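Local coordinates for protein cruciferin (Brassica napus, PDB 3KGL) that probably serves as a seed storage protein of the 11S globulin family, a nutrient reservoir built from paired cupin barrels, at residues C40-S44 with V178-A182; S67-K71 with Y349-G353; F195-N201 with P215-L220; L9-L15 with P36-C40; G353-V359 with V386-S392. Residue numbers count along the deposited sequence, not the author numbering.

How the contacts relate
Contacts 1, 3 and 4 lie in the N-terminal cupin, contact 5 in the C-terminal one, and contact 2 joins them. In sequence, contacts 4 and 1 come first, joined at Cys40 of helix 36-41 (centres about 13 Å apart); contacts 1 and 2 alternate their segments, contact 3 falls between the segments of contact 2, and contact 5 comes last. Strands 173-180 and 65-71 of contacts 1 and 2 neighbour in one sheet. Contacts 2 and 5 share Gly353, between strands 346-352 and 354-360. Leu12 of contact 4 packs on Val359 of contact 5 in the second cupin. Contact 3, about 40 Å from contact 5 between centres, touches the second subunit, contacts 4 and 5 the third.

Contact 1: C40-S44 with V178-A182; sequences CSGVS and VLDLA
In the N-terminal cupin barrel, the start of strand 43-50 pairs antiparallel with the end of strand 173-180, just after a helix closes in a Schellman motif at Gly42 (phi/psi 64/35). The touching parts run 147° apart. Val178, with chi1 p, sends CG2 to 3.8 Å from Val43 CB, an apolar contact, and to 3.5 Å from Ser44 O. Leu179 and Ser44 form a hydrogen-bonded pair (CA-CA 5.2 Å): Leu179 N donates to Ser44 O at 3.0 Å and Ser44 N to Leu179 O at 3.1 Å. Asp180 and Val43 follow as a non-hydrogen-bonded pair (CA-CA 4.9 Å), their side chains on the sheet face opposite to those of Ser44 and Leu179; Asp180 OD1 bonds to the backbone of Ser183. Leu181 leaves the strand at phi/psi -83/-39 and lays CD2 3.8 Å from Ser44 CB. A CB on Gly42 would clash with that of Ala182, so glycine suits both the positive phi and the tight approach. Behind it, Cys40 is held by the disulfide to Cys7. Where the ladder ends, one carbonyl serves two successive amides: Gly42 O accepts from Leu181 N and from Ala182 N, each at 3.1 Å.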
# COMPACT_ATOMS: atom_id res chain seq x y z
N CYS A 40 12.64 6.99 7.84
CA CYS A 40 12.08 7.73 6.72
C CYS A 40 12.09 6.91 5.43
O CYS A 40 11.06 6.72 4.80
CB CYS A 40 12.83 9.05 6.51
SG CYS A 40 12.41 10.02 5.00
N SER A 41 13.27 6.44 5.03
CA SER A 41 13.41 5.67 3.79
C SER A 41 12.61 4.38 3.81
O SER A 41 12.43 3.74 2.79
CB SER A 41 14.88 5.38 3.51
OG SER A 41 15.45 6.42 2.72
N GLY A 42 12.13 4.01 4.99
CA GLY A 42 11.32 2.81 5.13
C GLY A 42 12.03 1.51 4.82
O GLY A 42 11.41 0.58 4.30
N VAL A 43 13.32 1.42 5.14
CA VAL A 43 14.06 0.18 4.93
C VAL A 43 15.06 -0.12 6.04
O VAL A 43 15.40 0.75 6.84
CB VAL A 43 14.84 0.19 3.59
CG1 VAL A 43 13.89 0.35 2.42
CG2 VAL A 43 15.91 1.28 3.60
N SER A 44 15.51 -1.37 6.09
CA SER A 44 16.64 -1.75 6.91
C SER A 44 17.73 -2.24 5.96
O SER A 44 17.50 -2.43 4.76
CB SER A 44 16.25 -2.86 7.88
OG SER A 44 17.34 -3.25 8.70
N VAL A 178 19.32 -4.99 1.13
CA VAL A 178 18.27 -4.10 1.61
C VAL A 178 17.01 -4.91 1.91
O VAL A 178 16.68 -5.84 1.18
CB VAL A 178 17.93 -2.95 0.62
CG1 VAL A 178 17.27 -3.50 -0.61
CG2 VAL A 178 17.01 -1.92 1.29
N LEU A 179 16.31 -4.55 2.98
CA LEU A 179 15.01 -5.15 3.27
C LEU A 179 13.97 -4.03 3.22
O LEU A 179 14.12 -3.02 3.90
CB LEU A 179 15.04 -5.83 4.63
CG LEU A 179 16.16 -6.85 4.84
CD1 LEU A 179 16.38 -7.10 6.31
CD2 LEU A 179 15.89 -8.16 4.14
N ASP A 180 12.94 -4.22 2.40
CA ASP A 180 11.89 -3.21 2.16
C ASP A 180 10.78 -3.32 3.19
O ASP A 180 9.90 -4.17 3.07
CB ASP A 180 11.32 -3.35 0.74
CG ASP A 180 10.40 -2.20 0.35
OD1 ASP A 180 10.10 -1.35 1.22
OD2 ASP A 180 9.97 -2.16 -0.84
N LEU A 181 10.83 -2.47 4.21
CA LEU A 181 9.94 -2.58 5.36
C LEU A 181 8.58 -1.95 5.09
O LEU A 181 7.55 -2.47 5.51
CB LEU A 181 10.58 -1.95 6.59
CG LEU A 181 11.39 -2.91 7.47
CD1 LEU A 181 11.94 -4.09 6.68
CD2 LEU A 181 12.51 -2.18 8.20
N ALA A 182 8.60 -0.82 4.39
CA ALA A 182 7.38 -0.10 4.08
C ALA A 182 6.49 -0.87 3.10
O ALA A 182 5.26 -0.86 3.24
CB ALA A 182 7.72 1.25 3.52

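Contact 2: S67-K71 with Y349-G353; sequences SFVAK and YVTDG
Two strands from different cupin domains, 65-71 of the first and 346-352 of the second, face each other through their side chains rather than pairing as a ladder. The axes of 67-71 and 349-352 approach to 8.0 Å, their N-to-C directions 41° apart, and the closest CA pair, Ala70 and Thr351, is 6.2 Å apart. Each strand carries a classic beta bulge here: Ala70 and Lys71 opposite Val174, Thr351 and Asp352 opposite Arg396. Phe68 (chi1 t, chi2 85°) and Tyr349 (chi1 t, chi2 86°) both point toward the other strand. Thr351 (chi1 p) turns CG2 into the gap, 4.0 Å from Ala70 CB and 4.2 Å from Phe68 CE2, while Ala70 CB lies 4.5 Å from Tyr349 CE2. This apolar patch belongs to the buried interdomain interface: Phe68 also packs on Ile398 and Phe400 of the second cupin, and Tyr349 OH bonds to Arg47 of the first. Thr351 OG1 is hydrogen-bonded to Arg327. In Lys71 CA-to-CB points sideways, but chi1 near -34°, chi2 t, chi3 p and chi4 p bring NZ nearer. Asp352 (chi1 m) forms a salt bridge through OD2 with Arg396, and through OD1 a long one with Lys71 NZ, at 3.7 Å.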
# COMPACT_ATOMS: atom_id res chain seq x y z
N SER A 67 19.76 -8.22 -2.83
CA SER A 67 21.11 -8.44 -2.31
C SER A 67 22.14 -8.02 -3.35
O SER A 67 21.86 -8.08 -4.55
CB SER A 67 21.31 -9.92 -1.93
OG SER A 67 20.34 -10.39 -0.99
N PHE A 68 23.32 -7.61 -2.88
CA PHE A 68 24.46 -7.31 -3.75
C PHE A 68 25.70 -7.99 -3.16
O PHE A 68 25.88 -8.02 -1.95
CB PHE A 68 24.68 -5.81 -3.85
CG PHE A 68 25.77 -5.40 -4.79
CD1 PHE A 68 25.53 -5.25 -6.14
CD2 PHE A 68 27.05 -5.14 -4.31
CE1 PHE A 68 26.54 -4.86 -7.00
CE2 PHE A 68 28.07 -4.76 -5.16
CZ PHE A 68 27.81 -4.62 -6.51
N VAL A 69 26.53 -8.57 -4.02
CA VAL A 69 27.77 -9.19 -3.57
C VAL A 69 28.87 -8.16 -3.77
O VAL A 69 29.16 -7.77 -4.90
CB VAL A 69 28.09 -10.48 -4.35
CG1 VAL A 69 27.14 -11.60 -3.98
CG2 VAL A 69 28.00 -10.21 -5.82
N ALA A 70 29.46 -7.71 -2.67
CA ALA A 70 30.37 -6.57 -2.71
C ALA A 70 31.80 -7.02 -2.82
O ALA A 70 32.60 -6.42 -3.53
CB ALA A 70 30.18 -5.71 -1.49
N LYS A 71 32.13 -8.08 -2.08
CA LYS A 71 33.45 -8.69 -2.11
C LYS A 71 33.30 -10.20 -2.12
O LYS A 71 32.59 -10.76 -1.29
CB LYS A 71 34.29 -8.29 -0.87
CG LYS A 71 34.05 -6.88 -0.32
CD LYS A 71 35.22 -6.36 0.54
CE LYS A 71 36.29 -5.72 -0.34
NZ LYS A 71 35.70 -4.93 -1.48
N TYR A 349 25.35 2.64 -0.58
CA TYR A 349 26.41 1.91 0.08
C TYR A 349 27.70 2.04 -0.72
O TYR A 349 27.70 1.85 -1.94
CB TYR A 349 26.00 0.44 0.26
CG TYR A 349 27.00 -0.48 0.92
CD1 TYR A 349 27.07 -0.59 2.31
CD2 TYR A 349 27.86 -1.27 0.16
CE1 TYR A 349 27.98 -1.46 2.91
CE2 TYR A 349 28.77 -2.13 0.75
CZ TYR A 349 28.82 -2.23 2.12
OH TYR A 349 29.73 -3.09 2.69
N VAL A 350 28.78 2.40 -0.03
CA VAL A 350 30.08 2.50 -0.66
C VAL A 350 30.75 1.13 -0.59
O VAL A 350 30.84 0.54 0.49
CB VAL A 350 30.94 3.54 0.07
CG1 VAL A 350 32.32 3.68 -0.58
CG2 VAL A 350 30.21 4.85 0.09
N THR A 351 31.20 0.61 -1.72
CA THR A 351 31.89 -0.67 -1.72
C THR A 351 33.39 -0.47 -1.87
O THR A 351 34.17 -1.37 -1.57
CB THR A 351 31.38 -1.64 -2.83
OG1 THR A 351 31.62 -1.08 -4.13
CG2 THR A 351 29.91 -1.91 -2.66
N ASP A 352 33.79 0.72 -2.30
CA ASP A 352 35.19 0.98 -2.61
C ASP A 352 35.53 2.46 -2.63
O ASP A 352 34.94 3.24 -3.39
CB ASP A 352 35.55 0.37 -3.97
CG ASP A 352 35.55 -1.14 -3.95
OD1 ASP A 352 36.37 -1.70 -3.19
OD2 ASP A 352 34.73 -1.76 -4.69
N GLY A 353 36.48 2.86 -1.80
CA GLY A 353 36.96 4.22 -1.83
C GLY A 353 36.08 5.27 -1.17
O GLY A 353 35.27 4.99 -0.28

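Contact 3: F195-N201 with P215-L220; sequences FYLAGNN and PQKNIL
Past strand 194-196 the chain loops out and returns alongside itself, mostly without regular strand pairing. Phe195 (chi1 m) rests CB 4.1 Å from Ile219 CD1. Tyr196 O accepts from Ile219 N at 2.8 Å, its ring edge (CE2) lies 3.3 Å from Gln216 OE1, and one water donates to Lys217 O at 2.5 Å and accepts weakly from Tyr196 N at 3.3 Å. Leu197 points CB away but curls back, placing CD1 3.7 Å from Ile219 CD1. Ala198 O takes a straight hydrogen bond from Asn218 ND2 (chi1 p) at 2.8 Å, while Asn218 OD1 accepts from Asn221 N. Asn200 OD1 reaches Asn218 N through a second water, 2.9 Å from each. Asn201 and Gln216 form a single antiparallel hydrogen-bonded bridge (CA-CA 4.8 Å), with Asn201 N to Gln216 O and Gln216 N to Asn201 O both 2.6 Å. Gln216 NE2 bonds to Asp362 of the second subunit, Leu197 O to Tyr430 there. Backbone, amides and waters thus fix a loop that also bonds to the second subunit.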
# COMPACT_ATOMS: atom_id res chain seq x y z
N PHE A 195 13.55 -15.49 9.23
CA PHE A 195 13.03 -16.73 9.76
C PHE A 195 14.07 -17.78 9.49
O PHE A 195 14.35 -18.12 8.34
CB PHE A 195 11.70 -17.09 9.11
CG PHE A 195 10.54 -16.29 9.64
CD1 PHE A 195 9.68 -16.83 10.57
CD2 PHE A 195 10.32 -15.00 9.20
CE1 PHE A 195 8.61 -16.10 11.04
CE2 PHE A 195 9.25 -14.28 9.66
CZ PHE A 195 8.40 -14.83 10.58
N TYR A 196 14.65 -18.28 10.58
CA TYR A 196 15.79 -19.18 10.49
C TYR A 196 15.35 -20.63 10.46
O TYR A 196 14.67 -21.12 11.37
CB TYR A 196 16.73 -18.90 11.66
CG TYR A 196 17.48 -17.60 11.50
CD1 TYR A 196 18.37 -17.43 10.45
CD2 TYR A 196 17.28 -16.54 12.37
CE1 TYR A 196 19.06 -16.25 10.29
CE2 TYR A 196 17.97 -15.34 12.20
CZ TYR A 196 18.86 -15.21 11.16
OH TYR A 196 19.57 -14.04 10.95
N LEU A 197 15.73 -21.33 9.40
CA LEU A 197 15.38 -22.74 9.26
C LEU A 197 16.27 -23.71 10.08
O LEU A 197 15.84 -24.80 10.46
CB LEU A 197 15.39 -23.13 7.78
CG LEU A 197 14.12 -22.94 6.96
CD1 LEU A 197 13.44 -21.67 7.38
CD2 LEU A 197 14.44 -22.93 5.47
N ALA A 198 17.51 -23.33 10.35
CA ALA A 198 18.46 -24.26 10.95
C ALA A 198 19.25 -23.63 12.06
O ALA A 198 19.25 -24.10 13.21
CB ALA A 198 19.40 -24.78 9.90
N GLY A 199 19.96 -22.56 11.70
CA GLY A 199 20.82 -21.86 12.63
C GLY A 199 20.13 -21.42 13.90
O GLY A 199 18.97 -20.99 13.90
N ASN A 200 20.86 -21.53 15.00
CA ASN A 200 20.44 -20.94 16.25
C ASN A 200 21.07 -19.54 16.35
O ASN A 200 22.19 -19.32 15.89
CB ASN A 200 20.89 -21.83 17.42
CG ASN A 200 19.94 -21.79 18.59
OD1 ASN A 200 18.74 -21.60 18.40
ND2 ASN A 200 20.46 -21.96 19.80
N ASN A 201 20.34 -18.59 16.91
CA ASN A 201 20.96 -17.32 17.27
C ASN A 201 20.81 -17.06 18.76
O ASN A 201 19.75 -16.63 19.21
CB ASN A 201 20.34 -16.15 16.51
CG ASN A 201 20.89 -14.82 16.96
OD1 ASN A 201 22.03 -14.73 17.41
ND2 ASN A 201 20.08 -13.77 16.84
N PRO A 215 17.01 -15.82 23.44
CA PRO A 215 17.66 -16.43 22.28
C PRO A 215 16.66 -16.66 21.12
O PRO A 215 15.44 -16.79 21.31
CB PRO A 215 18.16 -17.78 22.82
CG PRO A 215 17.96 -17.73 24.29
CD PRO A 215 16.91 -16.73 24.59
N GLN A 216 17.20 -16.69 19.91
CA GLN A 216 16.38 -16.90 18.75
C GLN A 216 16.72 -18.23 18.16
O GLN A 216 17.81 -18.42 17.62
CB GLN A 216 16.59 -15.80 17.70
CG GLN A 216 15.55 -15.80 16.61
CD GLN A 216 15.91 -14.87 15.50
OE1 GLN A 216 17.07 -14.57 15.29
NE2 GLN A 216 14.91 -14.40 14.77
N LYS A 217 15.76 -19.13 18.25
CA LYS A 217 15.90 -20.47 17.73
C LYS A 217 15.36 -20.55 16.30
O LYS A 217 14.67 -19.64 15.84
CB LYS A 217 15.17 -21.42 18.66
CG LYS A 217 15.19 -20.97 20.12
CD LYS A 217 14.22 -19.82 20.35
CE LYS A 217 14.00 -19.54 21.81
NZ LYS A 217 15.28 -19.33 22.52
N ASN A 218 15.71 -21.61 15.58
CA ASN A 218 15.12 -21.86 14.27
C ASN A 218 13.65 -22.21 14.39
O ASN A 218 13.13 -22.41 15.49
CB ASN A 218 15.86 -22.99 13.53
CG ASN A 218 15.76 -24.33 14.24
OD1 ASN A 218 14.68 -24.73 14.68
ND2 ASN A 218 16.89 -25.03 14.35
N ILE A 219 12.99 -22.28 13.24
CA ILE A 219 11.56 -22.54 13.20
C ILE A 219 11.23 -23.89 13.83
O ILE A 219 10.30 -23.99 14.64
CB ILE A 219 11.04 -22.51 11.78
CG1 ILE A 219 11.02 -21.07 11.28
CG2 ILE A 219 9.67 -23.10 11.71
CD1 ILE A 219 10.74 -21.00 9.81
N LEU A 220 12.00 -24.92 13.46
CA LEU A 220 11.83 -26.28 13.99
C LEU A 220 11.82 -26.37 15.51
O LEU A 220 11.11 -27.18 16.07
CB LEU A 220 12.88 -27.22 13.41
CG LEU A 220 12.63 -27.77 12.00
CD1 LEU A 220 11.49 -27.05 11.28
CD2 LEU A 220 13.89 -27.75 11.15
O HOH W 1 14.11 -18.31 13.83
O HOH W 2 16.98 -23.57 17.25

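Contact 4: L9-L15 with P36-C40; sequences LDQLNAL and PQLRC
An extended N-terminal segment lies against the short helix 36-41 of the first cupin domain, near whose C-terminal end Cys40 is disulfide-bonded to Cys7 just upstream of Leu9. The helix is regular here, with Cys40 N bonding to Pro36 O at 3.1 Å; residues 9-15 form no regular helix or strand, and the closest CA pair is Leu12 and Gln37 at 6.3 Å. Apolar contacts come at both ends of the contact. Leu9 points toward the helix, with CD2 4.2 Å from Cys40 CB and 4.0 Å from Gln37 CA, and CD1 4.4 Å from Pro36 CB. Leu15 (chi1 m, chi2 t) sets CD1 4.0 Å from Leu38 CG. Between them Gln37, stretched out with chi1 and chi2 both t, inserts its side chain toward the backbone around Leu12 and Asn13 and has the largest buried area of the contact, 111 Å². Backbone bonds continue the segment into the second cupin: Leu12 pairs with Val367 and Leu15 with Leu377. The N-terminal tail thereby ties the helix of one domain to strands of the other, while Leu12 also packs CD1 3.4 Å from Val359 CG1.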
# COMPACT_ATOMS: atom_id res chain seq x y z
N LEU A 9 13.96 15.62 8.59
CA LEU A 9 15.37 15.31 8.83
C LEU A 9 16.19 16.54 8.58
O LEU A 9 16.04 17.21 7.55
CB LEU A 9 15.86 14.26 7.85
CG LEU A 9 15.79 12.78 8.21
CD1 LEU A 9 14.59 12.49 9.06
CD2 LEU A 9 15.78 12.01 6.92
N ASP A 10 17.10 16.84 9.51
CA ASP A 10 17.90 18.04 9.42
C ASP A 10 19.37 17.71 9.26
O ASP A 10 20.16 18.53 8.83
CB ASP A 10 17.65 18.94 10.62
CG ASP A 10 16.37 19.75 10.48
OD1 ASP A 10 16.29 20.61 9.56
OD2 ASP A 10 15.44 19.52 11.29
N GLN A 11 19.71 16.46 9.58
CA GLN A 11 21.07 16.00 9.45
C GLN A 11 21.09 14.50 9.17
O GLN A 11 20.52 13.71 9.93
CB GLN A 11 21.82 16.30 10.74
CG GLN A 11 23.32 16.38 10.60
CD GLN A 11 24.03 16.06 11.90
OE1 GLN A 11 23.38 15.79 12.92
NE2 GLN A 11 25.35 16.09 11.87
N LEU A 12 21.74 14.11 8.07
CA LEU A 12 21.97 12.69 7.77
C LEU A 12 23.43 12.37 8.01
O LEU A 12 24.28 13.25 7.95
CB LEU A 12 21.63 12.35 6.32
CG LEU A 12 20.46 13.00 5.56
CD1 LEU A 12 20.72 12.98 4.05
CD2 LEU A 12 19.14 12.32 5.88
N ASN A 13 23.73 11.10 8.26
CA ASN A 13 25.10 10.67 8.53
C ASN A 13 25.47 9.39 7.78
O ASN A 13 24.64 8.51 7.62
CB ASN A 13 25.30 10.44 10.03
CG ASN A 13 25.21 11.72 10.84
OD1 ASN A 13 24.57 11.76 11.89
ND2 ASN A 13 25.85 12.78 10.35
N ALA A 14 26.71 9.30 7.34
CA ALA A 14 27.24 8.02 6.88
C ALA A 14 27.09 6.99 8.01
O ALA A 14 27.64 7.16 9.09
CB ALA A 14 28.68 8.17 6.50
N LEU A 15 26.34 5.92 7.74
CA LEU A 15 25.97 4.97 8.79
C LEU A 15 26.72 3.64 8.70
O LEU A 15 27.15 3.22 7.62
CB LEU A 15 24.47 4.68 8.72
CG LEU A 15 23.47 5.80 9.01
CD1 LEU A 15 22.10 5.46 8.45
CD2 LEU A 15 23.41 6.05 10.50
N PRO A 36 16.26 7.78 12.77
CA PRO A 36 15.33 8.65 12.04
C PRO A 36 15.59 8.60 10.54
O PRO A 36 14.68 8.39 9.77
CB PRO A 36 15.66 10.02 12.60
CG PRO A 36 16.04 9.71 14.03
CD PRO A 36 16.82 8.44 13.95
N GLN A 37 16.84 8.77 10.15
CA GLN A 37 17.24 8.72 8.74
C GLN A 37 16.86 7.43 7.99
O GLN A 37 16.49 7.48 6.81
CB GLN A 37 18.75 8.97 8.66
CG GLN A 37 19.47 8.32 7.51
CD GLN A 37 20.96 8.62 7.57
OE1 GLN A 37 21.72 8.23 6.68
NE2 GLN A 37 21.39 9.31 8.63
N LEU A 38 16.96 6.28 8.66
CA LEU A 38 16.60 5.02 8.02
C LEU A 38 15.09 4.77 8.05
O LEU A 38 14.54 4.18 7.12
CB LEU A 38 17.35 3.83 8.64
CG LEU A 38 18.65 3.45 7.94
CD1 LEU A 38 19.08 2.05 8.33
CD2 LEU A 38 18.48 3.53 6.44
N ARG A 39 14.44 5.22 9.12
CA ARG A 39 13.00 5.07 9.29
C ARG A 39 12.22 5.78 8.18
O ARG A 39 11.27 5.23 7.63
CB ARG A 39 12.57 5.55 10.68
CG ARG A 39 11.08 5.60 10.94
CD ARG A 39 10.79 5.55 12.45
NE ARG A 39 11.40 6.67 13.16
CZ ARG A 39 11.75 6.66 14.44
NH1 ARG A 39 11.58 5.56 15.18
NH2 ARG A 39 12.30 7.74 14.99
N CYS A 40 12.64 6.99 7.84
CA CYS A 40 12.08 7.73 6.72
C CYS A 40 12.09 6.91 5.43
O CYS A 40 11.06 6.72 4.80
CB CYS A 40 12.83 9.05 6.51
SG CYS A 40 12.41 10.02 5.00

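Contact 5: G353-V359 with V386-S392; sequences GEAHVQV and VVKRATS
Glu354, Val387 and His356 bury the most surface in this antiparallel ladder of the C-terminal cupin barrel, where 354-359 and 386-390 run 156° apart with a closest axis approach of 4.4 Å. Glu354 closes the end: its N donates to Ser392 OG at 2.8 Å, and its O accepts from Thr391 N at 2.8 Å and Ser392 N at 3.2 Å. Gly353 (phi/psi 78/-156) precedes it, where a CB would strike Ser392 OG. Val387 (chi1 p) pairs with Gln358, Gln358 N-Val387 O and Val387 N-Gln358 O both 2.9 Å. His356 (chi1 t) pairs with Arg389, its N 2.8 Å from Arg389 O and its O 2.9 Å from Arg389 N; Asp369 and Gln371 bind its ring. On the other face Ala355, Val357 and Val359 form non-hydrogen-bonded pairs with Ala390, Lys388 and Val386 (CA-CA 4.2, 4.1 and 4.6 Å); Val357 CG2 lies 3.9 Å from Val386 CG1. Strand 334-341 flanks 385-390, strands 366-369 and 371-373 flank 354-360, and Gln358 and Val387 pack on Val227 in helix 225-232 of the third subunit.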
# COMPACT_ATOMS: atom_id res chain seq x y z
N GLY A 353 36.48 2.86 -1.80
CA GLY A 353 36.96 4.22 -1.83
C GLY A 353 36.08 5.27 -1.17
O GLY A 353 35.27 4.99 -0.28
N GLU A 354 36.25 6.50 -1.63
CA GLU A 354 35.72 7.64 -0.92
C GLU A 354 35.18 8.66 -1.90
O GLU A 354 35.69 8.80 -3.01
CB GLU A 354 36.83 8.31 -0.10
CG GLU A 354 37.45 7.46 1.00
CD GLU A 354 37.69 8.26 2.28
OE1 GLU A 354 38.15 7.66 3.29
OE2 GLU A 354 37.42 9.48 2.28
N ALA A 355 34.15 9.39 -1.48
CA ALA A 355 33.67 10.52 -2.25
C ALA A 355 33.05 11.56 -1.35
O ALA A 355 32.61 11.28 -0.23
CB ALA A 355 32.69 10.07 -3.31
N HIS A 356 33.01 12.80 -1.83
CA HIS A 356 32.45 13.86 -1.04
C HIS A 356 31.06 14.20 -1.56
O HIS A 356 30.89 14.56 -2.73
CB HIS A 356 33.34 15.09 -1.07
CG HIS A 356 32.90 16.17 -0.14
ND1 HIS A 356 33.36 16.28 1.15
CD2 HIS A 356 31.99 17.17 -0.31
CE1 HIS A 356 32.78 17.30 1.74
NE2 HIS A 356 31.94 17.86 0.88
N VAL A 357 30.07 14.06 -0.69
CA VAL A 357 28.69 14.28 -1.11
C VAL A 357 27.98 15.37 -0.34
O VAL A 357 28.25 15.62 0.83
CB VAL A 357 27.81 12.97 -1.12
CG1 VAL A 357 28.43 11.83 -0.31
CG2 VAL A 357 26.41 13.28 -0.61
N GLN A 358 27.06 16.02 -1.04
CA GLN A 358 26.14 16.94 -0.42
C GLN A 358 24.71 16.47 -0.69
O GLN A 358 24.36 16.06 -1.80
CB GLN A 358 26.36 18.35 -0.96
CG GLN A 358 27.82 18.75 -1.02
CD GLN A 358 28.02 20.25 -1.22
OE1 GLN A 358 27.56 21.06 -0.42
NE2 GLN A 358 28.71 20.61 -2.30
N VAL A 359 23.90 16.51 0.36
CA VAL A 359 22.49 16.16 0.28
C VAL A 359 21.71 17.38 0.78
O VAL A 359 21.98 17.89 1.87
CB VAL A 359 22.20 14.94 1.18
CG1 VAL A 359 20.79 14.44 0.97
CG2 VAL A 359 23.20 13.85 0.90
N VAL A 386 21.13 15.19 -4.45
CA VAL A 386 22.43 14.67 -4.06
C VAL A 386 23.49 15.00 -5.09
O VAL A 386 23.27 14.81 -6.28
CB VAL A 386 22.39 13.12 -3.98
CG1 VAL A 386 23.68 12.55 -3.36
CG2 VAL A 386 21.19 12.67 -3.19
N VAL A 387 24.63 15.49 -4.63
CA VAL A 387 25.83 15.51 -5.46
C VAL A 387 26.97 14.71 -4.81
O VAL A 387 27.09 14.67 -3.59
CB VAL A 387 26.31 16.92 -5.80
CG1 VAL A 387 27.13 17.49 -4.64
CG2 VAL A 387 27.12 16.89 -7.08
N LYS A 388 27.78 14.06 -5.63
CA LYS A 388 28.88 13.27 -5.12
C LYS A 388 30.09 13.42 -6.03
O LYS A 388 29.96 13.31 -7.24
CB LYS A 388 28.46 11.80 -4.95
CG LYS A 388 27.19 11.39 -5.71
CD LYS A 388 26.74 9.97 -5.36
CE LYS A 388 25.26 9.73 -5.72
NZ LYS A 388 25.00 9.50 -7.18
N ARG A 389 31.26 13.73 -5.46
CA ARG A 389 32.50 13.81 -6.22
C ARG A 389 33.44 12.72 -5.72
O ARG A 389 33.61 12.55 -4.52
CB ARG A 389 33.15 15.18 -6.04
CG ARG A 389 34.33 15.42 -6.97
CD ARG A 389 35.16 16.66 -6.60
NE ARG A 389 36.42 16.33 -5.93
CZ ARG A 389 36.74 16.71 -4.70
NH1 ARG A 389 35.91 17.47 -4.01
NH2 ARG A 389 37.90 16.36 -4.17
N ALA A 390 34.05 11.97 -6.63
CA ALA A 390 34.93 10.89 -6.22
C ALA A 390 36.22 11.48 -5.68
O ALA A 390 36.68 12.51 -6.16
CB ALA A 390 35.19 9.93 -7.37
N THR A 391 36.79 10.82 -4.68
CA THR A 391 37.89 11.39 -3.91
C THR A 391 39.09 10.48 -3.81
O THR A 391 40.23 10.93 -3.84
CB THR A 391 37.42 11.72 -2.48
OG1 THR A 391 37.27 13.14 -2.36
CG2 THR A 391 38.44 11.21 -1.45
N SER A 392 38.82 9.19 -3.67
CA SER A 392 39.86 8.18 -3.72
C SER A 392 40.14 7.92 -5.19
O SER A 392 39.51 8.55 -6.07
CB SER A 392 39.39 6.90 -3.03
OG SER A 392 38.17 6.44 -3.61